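Local atomic coordinates of probable TonB-dependent siderophore receptor PiuA (Acinetobacter baumannii, PDB entry 5FP1), a protein that probably binds iron-loaded siderophores at the outer membrane, possibly ferric enterobactin, and carries out the first step of their uptake. Residues K581-L595 and M618-Y632. Sequence-based numbering, arbitrary orientation.
Sequences KWNISAGYTYLDSEL and MPNVPKQAATLWTTY. With C8E ((hydroxyethyloxy)tri(ethyloxy)octane), chain I.
Asn583 and Thr631, Ser585 and Trp629, Gly587 and Thr627, and Thr589 and Ala625 form two-way backbone hydrogen bonds that zip strands 582-595 and 624-632 together as antiparallel neighbours in the barrel wall. Leu591 N to Lys623 O, 2.7 Å, closes the run; beyond it 618-623 swings off, and Ser593 OG accepts from Met618 N at 3.0 Å.

Side-chain bonds reinforce the face that carries Trp582 and Tyr588. Thr630 OG1 donates to Asn583 O at 2.6 Å, so that this oxygen takes two donors, the other being Thr631 N; Thr630 OG1 also accepts from Trp582 NE1 at 2.7 Å, close to the indole plane. Tyr588 OH donates to Gln624 OE1 at 2.6 Å, ring and amide planes 80° apart. On the other face, two waters donate to Thr631 OG1, one also reaching Lys581 O and the other accepting from Asn583 ND2.

Apolar contacts run the length of the pair: Trp582 CB lies 3.6 Å from Tyr632 CD2, Lys581 CB sits over the Tyr632 ring face, and Leu591 CD1 meets Val621 CG2 at 3.7 Å. Tyr590 and Lys623 run side by side.

The Trp582 and Tyr588 face also meets detergent, near Gln624 and Ala626. The chemistry thus fits a TonB-dependent receptor barrel: aromatic and aliphatic groups turned to the membrane, with the Trp582 and Tyr588 polar atoms paired across the strands, and an inner face with ordered waters, whose Trp629 and Thr627 hydrogen-bond to Asp54 and Thr66 of the plug.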
ATOM      1  N   LYS A 581      -1.079 -29.761  13.728  1.00 33.27           N
ATOM      2  CA  LYS A 581       0.219 -29.692  13.042  1.00 37.92           C
ATOM      3  C   LYS A 581       0.213 -28.908  11.705  1.00 36.85           C
ATOM      4  O   LYS A 581       1.276 -28.585  11.165  1.00 34.34           O
ATOM      5  CB  LYS A 581       0.705 -31.105  12.747  1.00 43.27           C
ATOM      6  CG  LYS A 581       0.863 -31.937  14.011  1.00 45.83           C
ATOM      7  CD  LYS A 581       1.491 -33.279  13.728  1.00 52.59           C
ATOM      8  CE  LYS A 581       1.663 -34.041  15.033  1.00 61.67           C
ATOM      9  NZ  LYS A 581       2.005 -35.460  14.772  1.00 72.09           N
ATOM     10  N   TRP A 582      -0.969 -28.660  11.163  1.00 33.32           N
ATOM     11  CA  TRP A 582      -1.117 -28.151   9.800  1.00 34.18           C
ATOM     12  C   TRP A 582      -1.921 -26.831   9.765  1.00 33.46           C
ATOM     13  O   TRP A 582      -3.084 -26.782  10.195  1.00 31.91           O
ATOM     14  CB  TRP A 582      -1.815 -29.212   8.982  1.00 30.22           C
ATOM     15  CG  TRP A 582      -1.929 -28.926   7.544  1.00 35.30           C
ATOM     16  CD1 TRP A 582      -1.252 -27.970   6.832  1.00 34.72           C
ATOM     17  CD2 TRP A 582      -2.754 -29.616   6.606  1.00 38.41           C
ATOM     18  NE1 TRP A 582      -1.626 -28.018   5.515  1.00 32.29           N
ATOM     19  CE2 TRP A 582      -2.539 -29.024   5.345  1.00 38.61           C
ATOM     20  CE3 TRP A 582      -3.661 -30.678   6.709  1.00 44.43           C
ATOM     21  CZ2 TRP A 582      -3.187 -29.458   4.196  1.00 36.89           C
ATOM     22  CZ3 TRP A 582      -4.307 -31.108   5.564  1.00 42.40           C
ATOM     23  CH2 TRP A 582      -4.070 -30.495   4.325  1.00 46.63           C
ATOM     24  N   ASN A 583      -1.299 -25.755   9.287  1.00 31.98           N
ATOM     25  CA  ASN A 583      -2.021 -24.481   9.180  1.00 29.95           C
ATOM     26  C   ASN A 583      -2.050 -23.934   7.763  1.00 27.88           C
ATOM     27  O   ASN A 583      -1.348 -24.442   6.864  1.00 26.94           O
ATOM     28  CB  ASN A 583      -1.539 -23.454  10.187  1.00 33.37           C
ATOM     29  CG  ASN A 583      -0.115 -23.041   9.970  1.00 34.98           C
ATOM     30  OD1 ASN A 583       0.549 -23.490   9.021  1.00 42.00           O
ATOM     31  ND2 ASN A 583       0.384 -22.190  10.867  1.00 40.91           N
ATOM     32  N   ILE A 584      -2.924 -22.953   7.543  1.00 25.34           N
ATOM     33  CA  ILE A 584      -3.148 -22.483   6.186  1.00 24.69           C
ATOM     34  C   ILE A 584      -3.602 -21.020   6.159  1.00 27.19           C
ATOM     35  O   ILE A 584      -4.320 -20.553   7.053  1.00 21.73           O
ATOM     36  CB  ILE A 584      -4.169 -23.377   5.459  1.00 27.05           C
ATOM     37  CG1 ILE A 584      -4.146 -23.123   3.953  1.00 27.93           C
ATOM     38  CG2 ILE A 584      -5.554 -23.199   6.043  1.00 31.20           C
ATOM     39  CD1 ILE A 584      -5.065 -24.009   3.153  1.00 32.93           C
ATOM     40  N   SER A 585      -3.135 -20.306   5.137  1.00 27.29           N
ATOM     41  CA  SER A 585      -3.679 -18.986   4.791  1.00 22.86           C
ATOM     42  C   SER A 585      -3.783 -18.982   3.293  1.00 24.03           C
ATOM     43  O   SER A 585      -2.760 -19.096   2.594  1.00 24.36           O
ATOM     44  CB  SER A 585      -2.759 -17.866   5.311  1.00 27.54           C
ATOM     45  OG  SER A 585      -3.310 -16.569   5.043  1.00 27.35           O
ATOM     46  N   ALA A 586      -5.007 -18.882   2.782  1.00 21.84           N
ATOM     47  CA  ALA A 586      -5.240 -18.999   1.366  1.00 22.92           C
ATOM     48  C   ALA A 586      -6.302 -18.044   0.909  1.00 22.19           C
ATOM     49  O   ALA A 586      -7.204 -17.675   1.671  1.00 22.91           O
ATOM     50  CB  ALA A 586      -5.642 -20.410   0.990  1.00 24.35           C
ATOM     51  N   GLY A 587      -6.203 -17.666  -0.355  1.00 21.25           N
ATOM     52  CA  GLY A 587      -7.174 -16.766  -0.954  1.00 23.38           C
ATOM     53  C   GLY A 587      -7.330 -16.921  -2.436  1.00 22.53           C
ATOM     54  O   GLY A 587      -6.405 -17.303  -3.129  1.00 21.22           O
ATOM     55  N   TYR A 588      -8.509 -16.586  -2.941  1.00 19.89           N
ATOM     56  CA  TYR A 588      -8.747 -16.588  -4.362  1.00 20.32           C
ATOM     57  C   TYR A 588      -9.592 -15.390  -4.731  1.00 19.96           C
ATOM     58  O   TYR A 588     -10.460 -14.961  -3.954  1.00 20.36           O
ATOM     59  CB  TYR A 588      -9.467 -17.882  -4.791  1.00 22.79           C
ATOM     60  CG  TYR A 588      -9.969 -17.812  -6.198  1.00 23.06           C
ATOM     61  CD1 TYR A 588      -9.130 -18.085  -7.266  1.00 25.00           C
ATOM     62  CD2 TYR A 588     -11.268 -17.435  -6.472  1.00 23.61           C
ATOM     63  CE1 TYR A 588      -9.579 -17.988  -8.561  1.00 22.27           C
ATOM     64  CE2 TYR A 588     -11.713 -17.330  -7.765  1.00 23.43           C
ATOM     65  CZ  TYR A 588     -10.873 -17.622  -8.799  1.00 26.72           C
ATOM     66  OH  TYR A 588     -11.323 -17.493 -10.089  1.00 26.48           O
ATOM     67  N   THR A 589      -9.400 -14.865  -5.932  1.00 19.06           N
ATOM     68  CA  THR A 589     -10.271 -13.786  -6.390  1.00 18.49           C
ATOM     69  C   THR A 589     -10.460 -13.818  -7.888  1.00 22.20           C
ATOM     70  O   THR A 589      -9.537 -14.157  -8.630  1.00 21.30           O
ATOM     71  CB  THR A 589      -9.762 -12.386  -5.908  1.00 20.84           C
ATOM     72  OG1 THR A 589     -10.755 -11.385  -6.181  1.00 20.31           O
ATOM     73  CG2 THR A 589      -8.442 -11.999  -6.567  1.00 19.56           C
ATOM     74  N   TYR A 590     -11.683 -13.517  -8.307  1.00 19.81           N
ATOM     75  CA  TYR A 590     -12.026 -13.315  -9.693  1.00 19.12           C
ATOM     76  C   TYR A 590     -12.538 -11.889  -9.837  1.00 21.67           C
ATOM     77  O   TYR A 590     -13.419 -11.450  -9.093  1.00 21.61           O
ATOM     78  CB  TYR A 590     -13.091 -14.332 -10.146  1.00 22.75           C
ATOM     79  CG  TYR A 590     -13.326 -14.269 -11.624  1.00 27.39           C
ATOM     80  CD1 TYR A 590     -14.137 -13.301 -12.178  1.00 32.45           C
ATOM     81  CD2 TYR A 590     -12.689 -15.158 -12.481  1.00 32.78           C
ATOM     82  CE1 TYR A 590     -14.304 -13.213 -13.553  1.00 38.73           C
ATOM     83  CE2 TYR A 590     -12.858 -15.082 -13.836  1.00 40.49           C
ATOM     84  CZ  TYR A 590     -13.671 -14.114 -14.368  1.00 43.67           C
ATOM     85  OH  TYR A 590     -13.832 -14.065 -15.732  1.00 61.34           O
ATOM     86  N   LEU A 591     -11.957 -11.136 -10.766  1.00 21.38           N
ATOM     87  CA  LEU A 591     -12.274  -9.729 -10.888  1.00 19.02           C
ATOM     88  C   LEU A 591     -12.550  -9.367 -12.330  1.00 22.11           C
ATOM     89  O   LEU A 591     -11.633  -9.263 -13.152  1.00 27.82           O
ATOM     90  CB  LEU A 591     -11.122  -8.863 -10.348  1.00 20.94           C
ATOM     91  CG  LEU A 591     -10.748  -9.080  -8.894  1.00 19.30           C
ATOM     92  CD1 LEU A 591      -9.409  -8.425  -8.570  1.00 22.19           C
ATOM     93  CD2 LEU A 591     -11.828  -8.509  -8.008  1.00 21.61           C
ATOM     94  N   ASP A 592     -13.819  -9.156 -12.629  1.00 20.21           N
ATOM     95  CA  ASP A 592     -14.253  -8.785 -13.953  1.00 19.65           C
ATOM     96  C   ASP A 592     -14.397  -7.260 -14.025  1.00 21.62           C
ATOM     97  O   ASP A 592     -15.416  -6.683 -13.626  1.00 19.36           O
ATOM     98  CB  ASP A 592     -15.566  -9.500 -14.274  1.00 22.80           C
ATOM     99  CG  ASP A 592     -16.071  -9.204 -15.666  1.00 27.29           C
ATOM    100  OD1 ASP A 592     -15.294  -8.778 -16.532  1.00 30.99           O
ATOM    101  OD2 ASP A 592     -17.281  -9.356 -15.876  1.00 38.84           O
ATOM    102  N   SER A 593     -13.337  -6.602 -14.500  1.00 20.69           N
ATOM    103  CA  SER A 593     -13.266  -5.147 -14.468  1.00 17.31           C
ATOM    104  C   SER A 593     -13.640  -4.579 -15.812  1.00 19.68           C
ATOM    105  O   SER A 593     -13.409  -5.192 -16.826  1.00 20.92           O
ATOM    106  CB  SER A 593     -11.845  -4.671 -14.060  1.00 17.40           C
ATOM    107  OG  SER A 593     -10.853  -5.076 -14.996  1.00 17.57           O
ATOM    108  N   GLU A 594     -14.160  -3.361 -15.816  1.00 18.97           N
ATOM    109  CA  GLU A 594     -14.571  -2.729 -17.038  1.00 19.72           C
ATOM    110  C   GLU A 594     -14.443  -1.224 -16.968  1.00 18.88           C
ATOM    111  O   GLU A 594     -14.963  -0.559 -16.066  1.00 19.52           O
ATOM    112  CB  GLU A 594     -16.029  -3.102 -17.353  1.00 21.32           C
ATOM    113  CG  GLU A 594     -16.552  -2.488 -18.617  1.00 24.04           C
ATOM    114  CD  GLU A 594     -18.051  -2.706 -18.743  1.00 33.87           C
ATOM    115  OE1 GLU A 594     -18.858  -1.895 -18.229  1.00 33.87           O
ATOM    116  OE2 GLU A 594     -18.404  -3.740 -19.295  1.00 36.74           O
ATOM    117  N   LEU A 595     -13.757  -0.691 -17.965  1.00 17.41           N
ATOM    118  CA  LEU A 595     -13.667   0.734 -18.169  1.00 19.77           C
ATOM    119  C   LEU A 595     -14.875   1.153 -18.995  1.00 22.42           C
ATOM    120  O   LEU A 595     -14.802   1.272 -20.211  1.00 20.53           O
ATOM    121  CB  LEU A 595     -12.396   1.060 -18.942  1.00 18.82           C
ATOM    122  CG  LEU A 595     -11.099   0.798 -18.178  1.00 19.86           C
ATOM    123  CD1 LEU A 595      -9.916   0.765 -19.143  1.00 20.35           C
ATOM    124  CD2 LEU A 595     -10.925   1.879 -17.123  1.00 19.80           C
ATOM    125  N   MET A 618      -9.826  -2.951 -16.888  1.00 18.53           N
ATOM    126  CA  MET A 618      -9.103  -1.947 -16.138  1.00 18.08           C
ATOM    127  C   MET A 618      -7.637  -2.346 -15.941  1.00 17.22           C
ATOM    128  O   MET A 618      -7.315  -3.521 -15.674  1.00 17.46           O
ATOM    129  CB  MET A 618      -9.768  -1.710 -14.776  1.00 18.79           C
ATOM    130  CG  MET A 618     -11.147  -1.074 -14.884  1.00 19.12           C
ATOM    131  SD  MET A 618     -12.048  -0.986 -13.320  1.00 21.07           S
ATOM    132  CE  MET A 618     -10.972   0.135 -12.416  1.00 24.79           C
ATOM    133  N   PRO A 619      -6.746  -1.363 -16.036  1.00 18.30           N
ATOM    134  CA  PRO A 619      -5.352  -1.615 -15.712  1.00 19.32           C
ATOM    135  C   PRO A 619      -5.148  -1.923 -14.248  1.00 19.22           C
ATOM    136  O   PRO A 619      -6.000  -1.606 -13.398  1.00 19.59           O
ATOM    137  CB  PRO A 619      -4.641  -0.292 -16.064  1.00 23.02           C
ATOM    138  CG  PRO A 619      -5.701   0.740 -16.206  1.00 27.50           C
ATOM    139  CD  PRO A 619      -7.036   0.057 -16.315  1.00 21.12           C
ATOM    140  N   ASN A 620      -4.026  -2.567 -13.958  1.00 17.61           N
ATOM    141  CA  ASN A 620      -3.639  -2.853 -12.604  1.00 18.14           C
ATOM    142  C   ASN A 620      -4.656  -3.734 -11.872  1.00 21.08           C
ATOM    143  O   ASN A 620      -4.793  -3.652 -10.649  1.00 21.91           O
ATOM    144  CB  ASN A 620      -3.379  -1.535 -11.869  1.00 20.56           C
ATOM    145  CG  ASN A 620      -2.493  -0.591 -12.676  1.00 27.31           C
ATOM    146  OD1 ASN A 620      -2.907   0.507 -13.045  1.00 26.87           O
ATOM    147  ND2 ASN A 620      -1.302  -1.050 -13.026  1.00 25.07           N
ATOM    148  N   VAL A 621      -5.360  -4.570 -12.629  1.00 20.19           N
ATOM    149  CA  VAL A 621      -6.192  -5.615 -12.040  1.00 25.24           C
ATOM    150  C   VAL A 621      -6.263  -6.893 -12.854  1.00 21.13           C
ATOM    151  O   VAL A 621      -6.625  -6.913 -14.038  1.00 25.74           O
ATOM    152  CB  VAL A 621      -7.612  -5.127 -11.587  1.00 35.98           C
ATOM    153  CG1 VAL A 621      -8.210  -4.151 -12.533  1.00 30.81           C
ATOM    154  CG2 VAL A 621      -8.576  -6.301 -11.435  1.00 41.80           C
ATOM    155  N   PRO A 622      -5.890  -8.004 -12.216  1.00 20.00           N
ATOM    156  CA  PRO A 622      -5.944  -9.283 -12.902  1.00 20.83           C
ATOM    157  C   PRO A 622      -7.343  -9.859 -12.866  1.00 25.27           C
ATOM    158  O   PRO A 622      -8.083  -9.645 -11.898  1.00 24.12           O
ATOM    159  CB  PRO A 622      -5.023 -10.156 -12.071  1.00 18.08           C
ATOM    160  CG  PRO A 622      -5.199  -9.614 -10.661  1.00 19.91           C
ATOM    161  CD  PRO A 622      -5.414  -8.132 -10.834  1.00 20.98           C
ATOM    162  N   LYS A 623      -7.701 -10.612 -13.899  1.00 23.24           N
ATOM    163  CA  LYS A 623      -9.008 -11.260 -13.914  1.00 24.28           C
ATOM    164  C   LYS A 623      -9.125 -12.319 -12.817  1.00 21.25           C
ATOM    165  O   LYS A 623     -10.215 -12.546 -12.277  1.00 22.65           O
ATOM    166  CB  LYS A 623      -9.254 -11.909 -15.273  1.00 27.77           C
ATOM    167  CG  LYS A 623     -10.721 -12.061 -15.615  1.00 48.43           C
ATOM    168  CD  LYS A 623     -10.919 -12.232 -17.111  1.00 61.00           C
ATOM    169  CE  LYS A 623     -10.615 -10.952 -17.865  1.00 66.56           C
ATOM    170  NZ  LYS A 623     -10.375 -11.239 -19.307  1.00 70.84           N
ATOM    171  N   GLN A 624      -8.016 -12.994 -12.540  1.00 19.88           N
ATOM    172  CA  GLN A 624      -7.939 -14.006 -11.475  1.00 23.43           C
ATOM    173  C   GLN A 624      -6.628 -13.861 -10.748  1.00 21.04           C
ATOM    174  O   GLN A 624      -5.618 -13.507 -11.366  1.00 24.18           O
ATOM    175  CB  GLN A 624      -7.980 -15.435 -12.039  1.00 27.59           C
ATOM    176  CG  GLN A 624      -9.285 -15.820 -12.683  1.00 36.47           C
ATOM    177  CD  GLN A 624      -9.351 -17.314 -12.919  1.00 37.02           C
ATOM    178  OE1 GLN A 624      -9.739 -18.075 -12.036  1.00 32.01           O
ATOM    179  NE2 GLN A 624      -8.943 -17.740 -14.106  1.00 45.10           N
ATOM    180  N   ALA A 625      -6.641 -14.179  -9.458  1.00 18.19           N
ATOM    181  CA  ALA A 625      -5.435 -14.299  -8.670  1.00 21.20           C
ATOM    182  C   ALA A 625      -5.664 -15.227  -7.461  1.00 22.62           C
ATOM    183  O   ALA A 625      -6.798 -15.396  -7.009  1.00 22.12           O
ATOM    184  CB  ALA A 625      -4.973 -12.918  -8.221  1.00 19.26           C
ATOM    185  N   ALA A 626      -4.596 -15.815  -6.933  1.00 19.64           N
ATOM    186  CA  ALA A 626      -4.719 -16.713  -5.782  1.00 21.59           C
ATOM    187  C   ALA A 626      -3.420 -16.813  -5.032  1.00 23.11           C
ATOM    188  O   ALA A 626      -2.349 -16.682  -5.626  1.00 23.11           O
ATOM    189  CB  ALA A 626      -5.173 -18.101  -6.222  1.00 27.37           C
ATOM    190  N   THR A 627      -3.501 -17.007  -3.714  1.00 20.01           N
ATOM    191  CA  THR A 627      -2.316 -17.202  -2.922  1.00 20.69           C
ATOM    192  C   THR A 627      -2.570 -18.320  -1.923  1.00 24.32           C
ATOM    193  O   THR A 627      -3.714 -18.574  -1.475  1.00 21.12           O
ATOM    194  CB  THR A 627      -1.858 -15.956  -2.140  1.00 22.73           C
ATOM    195  OG1 THR A 627      -2.798 -15.666  -1.105  1.00 28.52           O
ATOM    196  CG2 THR A 627      -1.695 -14.694  -3.059  1.00 20.61           C
ATOM    197  N   LEU A 628      -1.483 -18.956  -1.560  1.00 21.29           N
ATOM    198  CA  LEU A 628      -1.521 -20.066  -0.587  1.00 24.45           C
ATOM    199  C   LEU A 628      -0.236 -20.063   0.209  1.00 26.02           C
ATOM    200  O   LEU A 628       0.863 -19.991  -0.366  1.00 24.27           O
ATOM    201  CB  LEU A 628      -1.714 -21.386  -1.313  1.00 26.80           C
ATOM    202  CG  LEU A 628      -1.472 -22.660  -0.483  1.00 32.26           C
ATOM    203  CD1 LEU A 628      -2.577 -22.823   0.518  1.00 33.80           C
ATOM    204  CD2 LEU A 628      -1.419 -23.874  -1.398  1.00 39.26           C
ATOM    205  N   TRP A 629      -0.382 -20.112   1.533  1.00 23.84           N
ATOM    206  CA  TRP A 629       0.722 -20.383   2.434  1.00 22.10           C
ATOM    207  C   TRP A 629       0.274 -21.480   3.382  1.00 27.63           C
ATOM    208  O   TRP A 629      -0.778 -21.364   3.999  1.00 26.01           O
ATOM    209  CB  TRP A 629       1.088 -19.157   3.243  1.00 23.82           C
ATOM    210  CG  TRP A 629       2.213 -19.419   4.160  1.00 21.10           C
ATOM    211  CD1 TRP A 629       2.155 -19.579   5.504  1.00 22.62           C
ATOM    212  CD2 TRP A 629       3.583 -19.597   3.793  1.00 23.84           C
ATOM    213  NE1 TRP A 629       3.402 -19.845   6.008  1.00 25.30           N
ATOM    214  CE2 TRP A 629       4.301 -19.860   4.976  1.00 25.46           C
ATOM    215  CE3 TRP A 629       4.274 -19.566   2.574  1.00 27.41           C
ATOM    216  CZ2 TRP A 629       5.674 -20.096   4.981  1.00 27.33           C
ATOM    217  CZ3 TRP A 629       5.645 -19.793   2.582  1.00 30.79           C
ATOM    218  CH2 TRP A 629       6.330 -20.059   3.781  1.00 29.02           C
ATOM    219  N   THR A 630       1.063 -22.542   3.485  1.00 24.32           N
ATOM    220  CA  THR A 630       0.730 -23.617   4.388  1.00 26.76           C
ATOM    221  C   THR A 630       1.975 -24.185   5.065  1.00 30.21           C
ATOM    222  O   THR A 630       3.052 -24.246   4.457  1.00 30.37           O
ATOM    223  CB  THR A 630      -0.096 -24.700   3.670  1.00 27.36           C
ATOM    224  OG1 THR A 630      -0.591 -25.634   4.645  1.00 32.70           O
ATOM    225  CG2 THR A 630       0.694 -25.406   2.591  1.00 29.18           C
ATOM    226  N   THR A 631       1.839 -24.522   6.350  1.00 27.19           N
ATOM    227  CA  THR A 631       2.948 -25.089   7.103  1.00 30.03           C
ATOM    228  C   THR A 631       2.528 -26.347   7.857  1.00 33.34           C
ATOM    229  O   THR A 631       1.349 -26.530   8.201  1.00 28.09           O
ATOM    230  CB  THR A 631       3.601 -24.102   8.088  1.00 30.57           C
ATOM    231  OG1 THR A 631       2.801 -23.963   9.260  1.00 30.75           O
ATOM    232  CG2 THR A 631       3.808 -22.708   7.428  1.00 33.92           C
ATOM    233  N   TYR A 632       3.525 -27.194   8.097  1.00 33.45           N
ATOM    234  CA  TYR A 632       3.317 -28.493   8.734  1.00 33.76           C
ATOM    235  C   TYR A 632       4.419 -28.781   9.753  1.00 33.51           C
ATOM    236  O   TYR A 632       5.603 -28.538   9.513  1.00 30.37           O
ATOM    237  CB  TYR A 632       3.218 -29.603   7.683  1.00 35.90           C
ATOM    238  CG  TYR A 632       2.570 -30.845   8.255  1.00 43.72           C
ATOM    239  CD1 TYR A 632       3.326 -31.781   8.957  1.00 46.33           C
ATOM    240  CD2 TYR A 632       1.205 -31.050   8.150  1.00 42.76           C
ATOM    241  CE1 TYR A 632       2.735 -32.898   9.518  1.00 51.45           C
ATOM    242  CE2 TYR A 632       0.609 -32.164   8.702  1.00 51.00           C
ATOM    243  CZ  TYR A 632       1.380 -33.086   9.385  1.00 49.34           C
ATOM    244  OH  TYR A 632       0.789 -34.193   9.947  1.00 56.92           O
TER
HETATM  245  C1  C8E I1723      -6.881 -21.749  -6.503  1.00 54.85           C
HETATM  246  C2  C8E I1723      -7.009 -22.162  -7.957  1.00 56.10           C
HETATM  247  C3  C8E I1723      -6.168 -21.295  -8.889  1.00 57.01           C
HETATM  248  C4  C8E I1723      -6.995 -20.871 -10.100  1.00 55.62           C
HETATM  249  C5  C8E I1723      -6.139 -20.552 -11.322  1.00 62.72           C
HETATM  250  C6  C8E I1723      -6.868 -21.018 -12.576  1.00 55.25           C
HETATM  251  C7  C8E I1723      -6.231 -20.503 -13.859  1.00 51.91           C
HETATM  252  C8  C8E I1723      -7.230 -20.603 -15.006  1.00 56.67           C
HETATM  253  O9  C8E I1723      -6.762 -19.828 -16.105  1.00 65.76           O
HETATM  254  O   HOH W   1       2.557 -26.037  11.095  1.00 38.16           O
HETATM  255  O   HOH W   2       3.137 -21.399  10.630  1.00 37.48           O
HETATM  256  O   HOH W   3      -1.291 -16.699   1.339  1.00 33.60           O
HETATM  257  O   HOH W   4      -9.972  -7.447 -14.544  1.00 33.18           O